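Local coordinates for protein cyclodipeptide synthase, BtCDPS (PDB 6ZTU) that probably condenses two aminoacyl groups into a cyclodipeptide, acting as an aminoacyltransferase that draws its substrates from aminoacyl-tRNAs, at residues 179-184 / 204-209; 130-135 / 215-220; 123-128 / 183-188; 149-154 / 168-173. All coordinates share one frame; numbering follows the deposited sequence.

Interaction 1 of 4, residues 179-184 / 204-209; sequences AELPFF and WKLGEK. With 0RE ((2S)-hexane-1,2-diol), chain B.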
# COMPACT_ATOMS: atom_id res chain seq x y z
N ALA A 179 3.64 1.13 9.72
CA ALA A 179 2.27 1.61 9.81
C ALA A 179 1.39 1.11 8.66
O ALA A 179 0.18 0.95 8.85
CB ALA A 179 2.25 3.15 9.83
N GLU A 180 1.96 0.89 7.47
CA GLU A 180 1.16 0.41 6.34
C GLU A 180 1.04 -1.11 6.33
O GLU A 180 0.08 -1.65 5.77
CB GLU A 180 1.76 0.87 5.00
CG GLU A 180 3.14 0.26 4.70
CD GLU A 180 3.68 0.56 3.30
OE1 GLU A 180 2.92 1.02 2.43
OE2 GLU A 180 4.90 0.33 3.08
N LEU A 181 2.00 -1.81 6.92
CA LEU A 181 2.01 -3.27 6.83
C LEU A 181 0.74 -3.96 7.31
O LEU A 181 0.38 -4.98 6.71
CB LEU A 181 3.22 -3.83 7.59
CG LEU A 181 4.49 -3.98 6.75
CD1 LEU A 181 5.62 -4.49 7.62
CD2 LEU A 181 4.26 -4.94 5.56
N PRO A 182 0.02 -3.51 8.36
CA PRO A 182 -1.18 -4.27 8.74
C PRO A 182 -2.17 -4.43 7.60
O PRO A 182 -2.92 -5.41 7.60
CB PRO A 182 -1.77 -3.44 9.90
CG PRO A 182 -0.58 -2.77 10.51
CD PRO A 182 0.28 -2.41 9.31
N PHE A 183 -2.21 -3.51 6.63
CA PHE A 183 -3.13 -3.66 5.51
C PHE A 183 -2.65 -4.70 4.51
O PHE A 183 -3.48 -5.36 3.88
CB PHE A 183 -3.38 -2.32 4.82
CG PHE A 183 -4.26 -1.42 5.62
CD1 PHE A 183 -5.64 -1.57 5.55
CD2 PHE A 183 -3.72 -0.51 6.51
CE1 PHE A 183 -6.46 -0.78 6.33
CE2 PHE A 183 -4.55 0.28 7.28
CZ PHE A 183 -5.91 0.13 7.19
N PHE A 184 -1.33 -4.87 4.36
CA PHE A 184 -0.80 -5.98 3.57
C PHE A 184 -1.15 -7.32 4.20
O PHE A 184 -1.35 -8.32 3.49
CB PHE A 184 0.74 -5.91 3.48
CG PHE A 184 1.29 -4.76 2.66
CD1 PHE A 184 1.14 -3.44 3.07
CD2 PHE A 184 2.06 -5.02 1.52
CE1 PHE A 184 1.71 -2.41 2.33
CE2 PHE A 184 2.63 -3.99 0.78
CZ PHE A 184 2.46 -2.68 1.19
N TRP A 204 5.94 -7.61 -4.02
CA TRP A 204 6.18 -7.41 -2.60
C TRP A 204 7.10 -8.52 -2.11
O TRP A 204 6.64 -9.63 -1.80
CB TRP A 204 4.84 -7.38 -1.85
CG TRP A 204 4.96 -7.19 -0.36
CD1 TRP A 204 5.89 -6.45 0.32
CD2 TRP A 204 4.11 -7.78 0.63
NE1 TRP A 204 5.66 -6.54 1.68
CE2 TRP A 204 4.58 -7.35 1.89
CE3 TRP A 204 2.99 -8.62 0.57
CZ2 TRP A 204 3.97 -7.75 3.08
CZ3 TRP A 204 2.39 -9.00 1.75
CH2 TRP A 204 2.89 -8.58 2.99
N LYS A 205 8.40 -8.21 -2.03
CA LYS A 205 9.42 -9.22 -1.71
C LYS A 205 9.21 -9.82 -0.32
O LYS A 205 9.33 -11.03 -0.14
CB LYS A 205 10.81 -8.59 -1.81
CG LYS A 205 11.98 -9.55 -1.66
CD LYS A 205 11.68 -10.94 -2.23
CE LYS A 205 12.62 -11.99 -1.67
NZ LYS A 205 12.00 -13.34 -1.64
N LEU A 206 8.92 -8.98 0.68
CA LEU A 206 8.65 -9.50 2.01
C LEU A 206 7.43 -10.41 1.99
O LEU A 206 7.39 -11.42 2.70
CB LEU A 206 8.44 -8.34 2.99
CG LEU A 206 7.91 -8.67 4.37
CD1 LEU A 206 8.75 -9.74 5.07
CD2 LEU A 206 7.88 -7.39 5.20
N GLY A 207 6.44 -10.08 1.15
CA GLY A 207 5.28 -10.95 1.03
C GLY A 207 5.66 -12.33 0.52
O GLY A 207 5.11 -13.34 0.97
N GLU A 208 6.61 -12.39 -0.42
CA GLU A 208 7.09 -13.68 -0.89
C GLU A 208 7.68 -14.49 0.26
O GLU A 208 7.43 -15.69 0.37
CB GLU A 208 8.14 -13.48 -1.99
CG GLU A 208 7.58 -12.83 -3.25
CD GLU A 208 8.66 -12.48 -4.26
OE1 GLU A 208 9.80 -12.97 -4.11
OE2 GLU A 208 8.36 -11.73 -5.22
N LYS A 209 8.45 -13.83 1.13
CA LYS A 209 9.03 -14.55 2.26
C LYS A 209 7.97 -14.98 3.25
O LYS A 209 8.03 -16.08 3.80
CB LYS A 209 10.09 -13.68 2.94
CG LYS A 209 11.21 -13.26 2.02
CD LYS A 209 12.40 -12.80 2.83
CE LYS A 209 13.59 -12.49 1.93
NZ LYS A 209 13.41 -11.16 1.31
O01 0RE B . 3.04 0.53 -0.38
C02 0RE B . 2.39 0.73 -1.60
C03 0RE B . 0.91 0.40 -1.42
O04 0RE B . 0.74 -0.99 -1.48
C05 0RE B . 0.44 0.95 -0.09
C06 0RE B . 0.60 2.47 -0.06
C07 0RE B . 0.26 2.97 1.33
C08 0RE B . -1.02 3.78 1.20

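Interaction 2 of 4, residues 130-135 / 215-220; sequences IYYFEK and FYIKMS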
# COMPACT_ATOMS: atom_id res chain seq x y z
N ILE A 130 5.41 -4.56 15.11
CA ILE A 130 6.45 -3.86 15.87
C ILE A 130 7.22 -4.84 16.75
O ILE A 130 8.43 -4.72 16.92
CB ILE A 130 5.80 -2.75 16.71
CG1 ILE A 130 5.38 -1.60 15.80
CG2 ILE A 130 6.75 -2.28 17.81
CD1 ILE A 130 4.44 -0.63 16.47
N TYR A 131 6.52 -5.82 17.32
CA TYR A 131 7.18 -6.82 18.16
C TYR A 131 8.22 -7.60 17.37
O TYR A 131 9.37 -7.73 17.79
CB TYR A 131 6.13 -7.76 18.76
CG TYR A 131 6.72 -8.87 19.58
CD1 TYR A 131 6.98 -8.69 20.93
CD2 TYR A 131 7.05 -10.09 19.00
CE1 TYR A 131 7.53 -9.71 21.70
CE2 TYR A 131 7.60 -11.11 19.76
CZ TYR A 131 7.84 -10.91 21.10
OH TYR A 131 8.39 -11.92 21.86
N TYR A 132 7.84 -8.10 16.20
CA TYR A 132 8.81 -8.88 15.43
C TYR A 132 9.87 -7.99 14.78
O TYR A 132 10.99 -8.46 14.54
CB TYR A 132 8.08 -9.76 14.42
CG TYR A 132 7.44 -10.94 15.15
CD1 TYR A 132 8.22 -11.97 15.66
CD2 TYR A 132 6.07 -10.97 15.40
CE1 TYR A 132 7.66 -13.02 16.37
CE2 TYR A 132 5.50 -12.02 16.11
CZ TYR A 132 6.31 -13.04 16.58
OH TYR A 132 5.77 -14.09 17.29
N PHE A 133 9.56 -6.72 14.50
CA PHE A 133 10.60 -5.81 14.05
C PHE A 133 11.69 -5.67 15.11
O PHE A 133 12.87 -5.57 14.78
CB PHE A 133 10.01 -4.43 13.72
CG PHE A 133 11.03 -3.43 13.26
CD1 PHE A 133 11.40 -3.37 11.94
CD2 PHE A 133 11.63 -2.56 14.16
CE1 PHE A 133 12.34 -2.46 11.50
CE2 PHE A 133 12.58 -1.64 13.73
CZ PHE A 133 12.93 -1.59 12.39
N GLU A 134 11.29 -5.63 16.38
CA GLU A 134 12.24 -5.52 17.47
C GLU A 134 12.98 -6.83 17.73
O GLU A 134 14.19 -6.82 17.97
CB GLU A 134 11.53 -5.08 18.76
CG GLU A 134 10.95 -3.68 18.72
CD GLU A 134 10.32 -3.30 20.06
OE1 GLU A 134 10.78 -3.82 21.11
OE2 GLU A 134 9.37 -2.49 20.05
N LYS A 135 12.27 -7.96 17.65
CA LYS A 135 12.75 -9.23 18.20
C LYS A 135 13.27 -10.21 17.15
O LYS A 135 14.01 -11.13 17.52
CB LYS A 135 11.64 -9.92 19.00
CG LYS A 135 11.14 -9.15 20.22
CD LYS A 135 12.13 -9.21 21.37
CE LYS A 135 11.59 -8.49 22.60
NZ LYS A 135 12.51 -8.63 23.76
N PHE A 215 8.47 -16.46 8.67
CA PHE A 215 8.31 -15.65 9.88
C PHE A 215 7.11 -16.12 10.68
O PHE A 215 6.22 -16.80 10.17
CB PHE A 215 8.09 -14.16 9.56
CG PHE A 215 9.08 -13.59 8.61
CD1 PHE A 215 10.32 -13.16 9.05
CD2 PHE A 215 8.76 -13.44 7.27
CE1 PHE A 215 11.22 -12.61 8.19
CE2 PHE A 215 9.68 -12.88 6.39
CZ PHE A 215 10.90 -12.47 6.85
N TYR A 216 7.08 -15.69 11.94
CA TYR A 216 5.86 -15.85 12.73
C TYR A 216 4.81 -14.85 12.30
O TYR A 216 3.63 -15.08 12.56
CB TYR A 216 6.17 -15.73 14.22
CG TYR A 216 6.93 -16.95 14.73
CD1 TYR A 216 6.40 -18.22 14.57
CD2 TYR A 216 8.16 -16.81 15.34
CE1 TYR A 216 7.08 -19.34 15.03
CE2 TYR A 216 8.84 -17.92 15.80
CZ TYR A 216 8.30 -19.18 15.63
OH TYR A 216 8.97 -20.30 16.08
N ILE A 217 5.21 -13.76 11.63
CA ILE A 217 4.26 -12.89 10.94
C ILE A 217 3.66 -13.63 9.76
O ILE A 217 4.38 -14.14 8.90
CB ILE A 217 4.97 -11.60 10.47
CG1 ILE A 217 5.32 -10.70 11.65
CG2 ILE A 217 4.11 -10.85 9.43
CD1 ILE A 217 4.19 -9.82 12.11
N LYS A 218 2.32 -13.68 9.70
CA LYS A 218 1.60 -14.32 8.61
C LYS A 218 0.55 -13.37 8.05
O LYS A 218 0.00 -12.53 8.77
CB LYS A 218 0.87 -15.60 9.08
CG LYS A 218 1.76 -16.80 9.31
CD LYS A 218 0.91 -18.00 9.71
CE LYS A 218 0.08 -18.51 8.54
NZ LYS A 218 -0.23 -19.96 8.69
N MET A 219 0.24 -13.53 6.77
CA MET A 219 -0.96 -12.92 6.23
C MET A 219 -2.17 -13.68 6.74
O MET A 219 -2.13 -14.90 6.94
CB MET A 219 -0.94 -12.92 4.71
CG MET A 219 0.11 -11.98 4.12
SD MET A 219 0.35 -12.21 2.36
CE MET A 219 -1.24 -11.66 1.74
N SER A 220 -3.26 -12.95 6.96
CA SER A 220 -4.53 -13.60 7.26
C SER A 220 -4.96 -14.49 6.11
O SER A 220 -4.69 -14.21 4.94
CB SER A 220 -5.62 -12.55 7.54
OG SER A 220 -5.29 -11.81 8.69

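Interaction 3 of 4, residues 123-128 / 183-188; sequences NEVYQN and FFLSGA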
# COMPACT_ATOMS: atom_id res chain seq x y z
N ASN A 123 -4.72 -2.43 15.25
CA ASN A 123 -3.79 -2.20 16.34
C ASN A 123 -3.07 -3.48 16.72
O ASN A 123 -1.86 -3.46 16.99
CB ASN A 123 -4.51 -1.61 17.55
CG ASN A 123 -4.74 -0.12 17.41
OD1 ASN A 123 -3.94 0.58 16.79
ND2 ASN A 123 -5.83 0.37 17.99
N GLU A 124 -3.79 -4.60 16.76
CA GLU A 124 -3.14 -5.84 17.18
C GLU A 124 -2.16 -6.34 16.12
O GLU A 124 -1.07 -6.82 16.47
CB GLU A 124 -4.20 -6.88 17.51
CG GLU A 124 -4.95 -6.45 18.76
CD GLU A 124 -5.80 -7.54 19.38
OE1 GLU A 124 -6.38 -8.34 18.63
OE2 GLU A 124 -5.87 -7.57 20.63
N VAL A 125 -2.50 -6.21 14.84
CA VAL A 125 -1.53 -6.57 13.81
C VAL A 125 -0.32 -5.63 13.86
O VAL A 125 0.83 -6.07 13.76
CB VAL A 125 -2.20 -6.55 12.43
CG1 VAL A 125 -1.16 -6.77 11.33
CG2 VAL A 125 -3.27 -7.63 12.38
N TYR A 126 -0.57 -4.33 14.02
CA TYR A 126 0.51 -3.36 14.16
C TYR A 126 1.43 -3.71 15.32
O TYR A 126 2.67 -3.66 15.19
CB TYR A 126 -0.09 -1.96 14.35
CG TYR A 126 0.87 -0.78 14.31
CD1 TYR A 126 1.85 -0.68 13.34
CD2 TYR A 126 0.73 0.27 15.20
CE1 TYR A 126 2.70 0.39 13.28
CE2 TYR A 126 1.57 1.35 15.16
CZ TYR A 126 2.56 1.41 14.20
OH TYR A 126 3.40 2.51 14.15
N GLN A 127 0.85 -4.07 16.47
CA GLN A 127 1.65 -4.50 17.62
C GLN A 127 2.49 -5.73 17.28
O GLN A 127 3.64 -5.83 17.72
CB GLN A 127 0.77 -4.81 18.82
CG GLN A 127 0.03 -3.60 19.42
CD GLN A 127 -1.18 -4.05 20.26
OE1 GLN A 127 -1.16 -5.12 20.86
NE2 GLN A 127 -2.23 -3.23 20.29
N ASN A 128 1.92 -6.68 16.55
CA ASN A 128 2.70 -7.85 16.12
C ASN A 128 3.85 -7.43 15.22
O ASN A 128 4.97 -7.94 15.36
CB ASN A 128 1.82 -8.85 15.36
CG ASN A 128 0.90 -9.62 16.27
OD1 ASN A 128 1.20 -9.85 17.44
ND2 ASN A 128 -0.24 -10.03 15.74
N PHE A 183 -2.21 -3.51 6.63
CA PHE A 183 -3.13 -3.66 5.51
C PHE A 183 -2.65 -4.70 4.51
O PHE A 183 -3.48 -5.36 3.88
CB PHE A 183 -3.38 -2.32 4.82
CG PHE A 183 -4.26 -1.42 5.62
CD1 PHE A 183 -5.64 -1.57 5.55
CD2 PHE A 183 -3.72 -0.51 6.51
CE1 PHE A 183 -6.46 -0.78 6.33
CE2 PHE A 183 -4.55 0.28 7.28
CZ PHE A 183 -5.91 0.13 7.19
N PHE A 184 -1.33 -4.87 4.36
CA PHE A 184 -0.80 -5.98 3.57
C PHE A 184 -1.15 -7.32 4.20
O PHE A 184 -1.35 -8.32 3.49
CB PHE A 184 0.74 -5.91 3.48
CG PHE A 184 1.29 -4.76 2.66
CD1 PHE A 184 1.14 -3.44 3.07
CD2 PHE A 184 2.06 -5.02 1.52
CE1 PHE A 184 1.71 -2.41 2.33
CE2 PHE A 184 2.63 -3.99 0.78
CZ PHE A 184 2.46 -2.68 1.19
N LEU A 185 -1.14 -7.39 5.53
CA LEU A 185 -1.29 -8.64 6.25
C LEU A 185 -2.75 -9.01 6.49
O LEU A 185 -3.10 -10.19 6.45
CB LEU A 185 -0.57 -8.57 7.60
CG LEU A 185 0.94 -8.34 7.54
CD1 LEU A 185 1.48 -8.04 8.93
CD2 LEU A 185 1.60 -9.58 6.93
N SER A 186 -3.60 -8.00 6.72
CA SER A 186 -4.95 -8.26 7.21
C SER A 186 -5.95 -7.18 6.79
O SER A 186 -6.89 -6.90 7.54
CB SER A 186 -4.96 -8.37 8.75
OG SER A 186 -4.04 -9.36 9.21
N GLY A 187 -5.79 -6.59 5.60
CA GLY A 187 -6.67 -5.50 5.20
C GLY A 187 -8.15 -5.86 5.18
O GLY A 187 -8.99 -5.06 5.60
N ALA A 188 -8.49 -7.06 4.68
CA ALA A 188 -9.89 -7.46 4.65
C ALA A 188 -10.49 -7.45 6.05
O ALA A 188 -11.60 -6.92 6.26
CB ALA A 188 -10.04 -8.85 4.03

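Interaction 4 of 4, residues 149-154 / 168-173; sequences DALSSR and NMLFHA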
# COMPACT_ATOMS: atom_id res chain seq x y z
N ASP A 149 13.79 0.66 -0.15
CA ASP A 149 13.09 0.78 -1.42
C ASP A 149 12.30 2.08 -1.49
O ASP A 149 12.31 2.78 -2.50
CB ASP A 149 12.12 -0.39 -1.61
CG ASP A 149 12.82 -1.71 -1.84
OD1 ASP A 149 14.05 -1.74 -2.06
OD2 ASP A 149 12.10 -2.74 -1.79
N ALA A 150 11.57 2.39 -0.41
CA ALA A 150 10.75 3.59 -0.38
C ALA A 150 11.60 4.85 -0.51
O ALA A 150 11.21 5.79 -1.20
CB ALA A 150 9.93 3.63 0.92
N LEU A 151 12.76 4.87 0.14
CA LEU A 151 13.61 6.07 0.10
C LEU A 151 14.34 6.16 -1.23
O LEU A 151 14.45 7.25 -1.80
CB LEU A 151 14.61 6.06 1.25
CG LEU A 151 14.04 6.27 2.65
CD1 LEU A 151 15.13 6.21 3.70
CD2 LEU A 151 13.26 7.59 2.76
N SER A 152 14.84 5.04 -1.75
CA SER A 152 15.58 5.06 -3.00
C SER A 152 14.70 5.50 -4.16
O SER A 152 15.13 6.31 -5.00
CB SER A 152 16.20 3.69 -3.26
OG SER A 152 15.37 2.91 -4.10
N SER A 153 13.46 5.02 -4.23
CA SER A 153 12.61 5.39 -5.36
C SER A 153 12.21 6.86 -5.30
O SER A 153 12.03 7.49 -6.35
CB SER A 153 11.38 4.49 -5.43
OG SER A 153 10.54 4.63 -4.30
N ARG A 154 12.10 7.43 -4.11
CA ARG A 154 11.74 8.83 -4.01
C ARG A 154 12.95 9.75 -4.08
O ARG A 154 12.80 10.92 -4.46
CB ARG A 154 10.94 9.09 -2.74
CG ARG A 154 9.53 8.57 -2.88
CD ARG A 154 8.88 8.35 -1.55
NE ARG A 154 7.53 7.82 -1.71
CZ ARG A 154 7.24 6.52 -1.76
NH1 ARG A 154 8.20 5.61 -1.63
NH2 ARG A 154 5.98 6.13 -1.91
N ASN A 168 20.08 5.95 9.94
CA ASN A 168 19.12 6.85 10.58
C ASN A 168 18.00 7.22 9.62
O ASN A 168 16.85 7.38 10.05
CB ASN A 168 19.84 8.09 11.10
CG ASN A 168 20.14 8.00 12.59
OD1 ASN A 168 21.11 7.37 13.01
ND2 ASN A 168 19.29 8.62 13.40
N MET A 169 18.30 7.34 8.32
CA MET A 169 17.25 7.53 7.34
C MET A 169 16.34 6.31 7.28
O MET A 169 15.11 6.44 7.29
CB MET A 169 17.87 7.82 5.97
CG MET A 169 18.44 9.23 5.82
SD MET A 169 19.48 9.40 4.35
CE MET A 169 18.30 9.13 3.02
N LEU A 170 16.94 5.12 7.21
CA LEU A 170 16.15 3.88 7.11
C LEU A 170 15.24 3.70 8.32
O LEU A 170 14.08 3.29 8.17
CB LEU A 170 17.08 2.67 6.99
CG LEU A 170 17.88 2.53 5.70
CD1 LEU A 170 18.83 1.33 5.79
CD2 LEU A 170 16.96 2.40 4.51
N PHE A 171 15.76 3.96 9.52
CA PHE A 171 14.96 3.74 10.71
C PHE A 171 13.88 4.80 10.86
O PHE A 171 12.83 4.52 11.46
CB PHE A 171 15.85 3.68 11.95
CG PHE A 171 16.40 2.30 12.23
CD1 PHE A 171 15.70 1.42 13.03
CD2 PHE A 171 17.60 1.89 11.66
CE1 PHE A 171 16.18 0.16 13.28
CE2 PHE A 171 18.10 0.61 11.91
CZ PHE A 171 17.39 -0.25 12.72
N HIS A 172 14.09 6.00 10.33
CA HIS A 172 13.03 7.00 10.35
C HIS A 172 11.92 6.64 9.38
O HIS A 172 10.73 6.67 9.73
CB HIS A 172 13.59 8.39 10.04
CG HIS A 172 12.63 9.50 10.35
ND1 HIS A 172 12.16 9.75 11.62
CD2 HIS A 172 12.06 10.43 9.54
CE1 HIS A 172 11.34 10.79 11.58
NE2 HIS A 172 11.26 11.22 10.34
N ALA A 173 12.29 6.28 8.14
CA ALA A 173 11.31 5.93 7.13
C ALA A 173 10.64 4.58 7.39
O ALA A 173 9.55 4.33 6.85
CB ALA A 173 11.95 5.91 5.75

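Interaction 1 of 4, residues 179-184 / 204-209
F184 pushes one edge of its ring into the face of W204, in an edge-to-face pair whose planes meet at 55°, with the centroids of the F184 ring and the W204 five-membered ring 4.7 Å apart. F184 CB already rests on the six-membered part of the indole, 3.5 Å from W204 CH2. One bond on, CG lies farther from the indole. The ring then dips again, and F184 CD2 stands over the middle of the indole, 3.5 Å from W204 CE2. CE2 continues across toward W204 NE1, while F184 CZ, at the tip, has passed beyond the tryptophan and meets hexanediol O04 at 3.6 Å. On the opposite indole face sits the backbone N of G207, 3.3 Å above the plane, so the tryptophan is sandwiched. A CB on G207 would run into W204 CE3. The indole reaches this slot with CG anti to its own backbone N (chi1 179°). Beside the pair, L181 CD2 touches W204 CZ2 at 3.8 Å. M146 of helix 137-157 packs on E180, W204 and L206. One turn before F184, E180 OE1 accepts a hydrogen bond of 2.9 Å from hexanediol O01. E180 and F184 thus belong to the diol pocket, together with Y176 and Y200, and W204 packs behind F184, one of the pocket residues.

Interaction 2 of 4, residues 130-135 / 215-220
Y132 lies along the loop 215-220 and touches two neighbouring residues with different parts of its side chain. The outer end goes to Y216: the phenol oxygen OH of Y132 is 3.5 Å from Y216 CB, and Y132 CZ is 3.6 Å from the same methylene, a van der Waals contact. Nearer the backbone, Y132 CD2 packs against I217 CG1 at 3.8 Å, the two side chains running antiparallel alongside one another. I217 presents that branch because CG1 stands anti to its carbonyl carbon (chi1 -71°), beside the backbone N.

Within the helix, Y131 turns its edge to a face of Y132, with Y131 CD2 3.6 Å above the middle of that ring. Farther out, F139 of helix 137-157 touches both Y132 and I217 and takes an edge-to-face contact with F215. I217 also packs on L185 of helix 167-191, which ties the loop to a third helix. Y216 is exposed and I217 buried, so the contact runs from the surface inward. This is loop-on-helix packing: the connection between helix 205-211 and the sheet strand 223-229 is laid against the C-terminal turns of helix 120-135.

Interaction 3 of 4, residues 123-128 / 183-188
V125 spreads its two methyls over two consecutive residues of the kinked helix, one to L185 and the other to S186. The valine has CG1 anti to its backbone N (chi1 174°), and this branch crosses the leucine side chain at a slant, V125 CG1 reaching L185 CD1 at 3.8 Å. The other branch, V125 CG2, lies beside the backbone N, points to the serine instead and stops 3.7 Å from S186 OG. The valine therefore straddles L185 and S186: a purely apolar contact on one branch, a methyl against a hydroxyl on the other. The CA atoms of V125 and S186 stand 7.6 Å apart, close enough for short side chains to bridge the two helices.

The helix is distorted at this point: S186 departs from helical torsions (phi -152°, psi 34°), and the N of A188 makes no bond to the turn before. S186 OG is hydrogen-bonded to S220 OG, and the backbone of L185 is also bonded to S220. The polar end of the serine is thus satisfied by the loop before strand 223-229, and its contact with V125 is packing alone. P182, one turn before S186, also packs on V125. Replacing V125 by an alanine removes both methyls and would probably open a gap facing L185 CD1 and S186 OG, with P182 losing a neighbour too. With the L185 side chain about 12 Å from the bound diol, the contact joins helix 120-135 to the kink of helix 167-191, as ordinary helix-to-helix packing.

Interaction 4 of 4, residues 149-154 / 168-173
Segments 149-154 and 168-173 cross nearly at right angles, axes 10.2 Å apart at an angle of 108°, and bring L151 and A173 together with their CA atoms 7.4 Å apart. It is a helix-helix crossing in the helical part of the Rossmann-like CDPS fold, between helices 137-157 and 167-191, which follow each other in the chain.

Nearly everything passes through L151. Its chi1 of -69° sets CG beside the backbone N, and from there the leucine forks over the second helix. L151 CD1 lies 3.6 Å from the backbone oxygen M169 O and 3.9 Å from M169 CB, and it also faces L170 CD2 at 4.3 Å. L151 CD2 takes the other direction and rests on A173 CB at 3.7 Å. The short A173 side chain thus meets this branch directly. L71 and A74 of helix 68-74 press on the same corner, L71 against A173 and A74 against L151. A serine in place of L151 would lack both methyl branches and is likely to leave A173 CB and M169 CB without their apolar partner across the crossing.

Hydrogen bonds within the first helix link neighbouring turns. S153 OG bonds to D149 O at 3.1 Å, from the opposite face of that carbonyl to S153 N. R154 sends NH2 to P35 O in a neighbouring loop, while R154 NH1 folds back to A150 O, 3.0 Å away, with the acceptor in the guanidinium plane and the C=O...N angle at 110°.

In the fold
Helix 167-191 runs through interactions 1, 3 and 4. Interactions 1 and 3 share F183 and F184, and they meet where P182 CA is 3.6 Å from V125 CG1. Interaction 2 borders both: L206 CD1 lies 3.5 Å from F215 CE2, and S220 N is 2.8 Å from L185 O, a probable hydrogen bond. These three form one continuous cluster, with centres about 10 Å apart in each pair. Interaction 4 uses the N-terminal end of the same helix, its centre about 16 Å from that of interaction 1, and meets interaction 2 through F133 and F171. E180 and F184 of interaction 1 meet the diol, and F184 also belongs to a segment of interaction 3.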